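Local coordinates for protein malic enzyme (Entamoeba histolytica, PDB 3NV9) that probably catalyses the NAD- or NADP-dependent oxidation and decarboxylation of malate to pyruvate, as malic enzymes do, at residues N208-K211 with L212-K215. Sequence-based numbering, arbitrary orientation.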
ATOM      1  N   ASN A 208      17.957 -11.671 -29.081  1.00 28.09           N
ATOM      2  CA  ASN A 208      17.808 -10.912 -30.333  1.00 28.56           C
ATOM      3  C   ASN A 208      19.087 -10.333 -30.925  1.00 29.50           C
ATOM      4  O   ASN A 208      19.301 -10.394 -32.150  1.00 30.09           O
ATOM      5  CB  ASN A 208      16.765  -9.845 -30.187  1.00 27.68           C
ATOM      6  CG  ASN A 208      15.402 -10.435 -30.197  1.00 28.90           C
ATOM      7  OD1 ASN A 208      15.222 -11.531 -30.704  1.00 27.54           O
ATOM      8  ND2 ASN A 208      14.434  -9.745 -29.630  1.00 25.69           N
ATOM      9  N   ALA A 209      19.933  -9.787 -30.049  1.00 30.11           N
ATOM     10  CA  ALA A 209      21.303  -9.399 -30.388  1.00 29.22           C
ATOM     11  C   ALA A 209      22.034 -10.543 -31.094  1.00 29.43           C
ATOM     12  O   ALA A 209      22.604 -10.347 -32.153  1.00 30.89           O
ATOM     13  CB  ALA A 209      22.055  -8.914 -29.122  1.00 27.79           C
ATOM     14  N   LEU A 210      21.986 -11.745 -30.538  1.00 29.93           N
ATOM     15  CA  LEU A 210      22.608 -12.899 -31.193  1.00 29.55           C
ATOM     16  C   LEU A 210      22.037 -13.215 -32.577  1.00 30.11           C
ATOM     17  O   LEU A 210      22.806 -13.536 -33.491  1.00 29.76           O
ATOM     18  CB  LEU A 210      22.614 -14.140 -30.306  1.00 28.81           C
ATOM     19  CG  LEU A 210      23.555 -14.074 -29.106  1.00 28.71           C
ATOM     20  CD1 LEU A 210      23.371 -15.326 -28.357  1.00 31.95           C
ATOM     21  CD2 LEU A 210      25.048 -13.905 -29.427  1.00 30.86           C
ATOM     22  N   LYS A 211      20.718 -13.116 -32.740  1.00 29.98           N
ATOM     23  CA  LYS A 211      20.111 -13.294 -34.060  1.00 30.53           C
ATOM     24  C   LYS A 211      20.650 -12.258 -35.025  1.00 30.41           C
ATOM     25  O   LYS A 211      21.018 -12.586 -36.142  1.00 30.01           O
ATOM     26  CB  LYS A 211      18.587 -13.187 -33.994  1.00 30.05           C
ATOM     27  CG  LYS A 211      17.922 -14.514 -33.710  1.00 33.37           C
ATOM     28  CD  LYS A 211      16.592 -14.361 -33.043  1.00 37.13           C
ATOM     29  CE  LYS A 211      16.059 -15.724 -32.547  1.00 40.51           C
ATOM     30  NZ  LYS A 211      15.358 -16.411 -33.661  1.00 41.45           N
ATOM     31  N   LEU A 212      20.683 -11.003 -34.597  1.00 30.23           N
ATOM     32  CA  LEU A 212      21.173  -9.941 -35.471  1.00 30.42           C
ATOM     33  C   LEU A 212      22.605 -10.145 -35.949  1.00 30.39           C
ATOM     34  O   LEU A 212      22.893  -9.793 -37.065  1.00 30.86           O
ATOM     35  CB  LEU A 212      21.040  -8.561 -34.817  1.00 29.80           C
ATOM     36  CG  LEU A 212      19.584  -8.107 -34.790  1.00 30.14           C
ATOM     37  CD1 LEU A 212      19.253  -7.068 -33.683  1.00 27.32           C
ATOM     38  CD2 LEU A 212      19.193  -7.643 -36.211  1.00 30.94           C
ATOM     39  N   VAL A 213      23.488 -10.689 -35.106  1.00 30.73           N
ATOM     40  CA  VAL A 213      24.919 -10.801 -35.455  1.00 31.28           C
ATOM     41  C   VAL A 213      25.243 -12.176 -36.060  1.00 32.52           C
ATOM     42  O   VAL A 213      26.389 -12.474 -36.369  1.00 32.89           O
ATOM     43  CB  VAL A 213      25.905 -10.477 -34.238  1.00 30.81           C
ATOM     44  CG1 VAL A 213      25.701  -9.006 -33.701  1.00 31.24           C
ATOM     45  CG2 VAL A 213      25.807 -11.496 -33.117  1.00 26.88           C
ATOM     46  N   LYS A 214      24.206 -12.989 -36.189  1.00 34.00           N
ATOM     47  CA  LYS A 214      24.250 -14.394 -36.634  1.00 35.26           C
ATOM     48  C   LYS A 214      25.218 -15.300 -35.854  1.00 35.98           C
ATOM     49  O   LYS A 214      26.093 -15.936 -36.452  1.00 37.14           O
ATOM     50  CB  LYS A 214      24.511 -14.469 -38.136  1.00 34.65           C
ATOM     51  CG  LYS A 214      23.461 -13.756 -38.949  1.00 35.66           C
ATOM     52  CD  LYS A 214      23.962 -13.314 -40.327  1.00 36.52           C
ATOM     53  CE  LYS A 214      22.815 -12.664 -41.146  1.00 39.75           C
ATOM     54  NZ  LYS A 214      23.330 -11.596 -42.066  1.00 38.12           N
ATOM     55  N   LYS A 215      25.081 -15.375 -34.530  1.00 36.12           N
ATOM     56  CA  LYS A 215      25.943 -16.272 -33.740  1.00 35.80           C
ATOM     57  C   LYS A 215      25.117 -17.185 -32.832  1.00 36.56           C
ATOM     58  O   LYS A 215      24.087 -16.759 -32.296  1.00 36.97           O
ATOM     59  CB  LYS A 215      26.967 -15.495 -32.900  1.00 34.93           C
ATOM     60  CG  LYS A 215      27.926 -14.585 -33.663  1.00 32.94           C
ATOM     61  CD  LYS A 215      28.775 -13.737 -32.697  1.00 26.59           C
ATOM     62  CE  LYS A 215      29.677 -12.789 -33.464  1.00 26.32           C
ATOM     63  NZ  LYS A 215      30.614 -11.907 -32.625  1.00 25.32           N
TER
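K215 N donates to L210 O (3.1 Å, N-H...O 168°) and K214 N to K211 O (3.2 Å), which closes helix 193-213 in a Schellman motif. K214 makes the reversal with positive phi (54°). The K214 bond is the poorer in direction, because its N sits above the carbonyl plane of K211. Just before the cap the bonds are ordinary helical ones: L212 N to N208 O (2.9 Å) and V213 N to A209 O.

A209, L210 and V213 pack on I322 of strand 322-325, in the NAD-binding Rossmann-type domain. A209, L212 and V213 touch I345 of strand 345-348. V213 CG2 lies between its own backbone N and carbonyl carbon (chi1 -60° for CG1). There it lies 3.5 Å from A209 O. L210, before the turn, and K215, after it, both touch C220. The K215 chain is extended and leads away from the helix to a salt bridge with D296 and a hydrogen bond to E319 O. N208 ND2 bonds A391 O, in helix 380-396, and I404 O. L212 folds back along the helix, with CG 3.5 Å from N208 O. L210 CB lies 3.6 Å from K215 O.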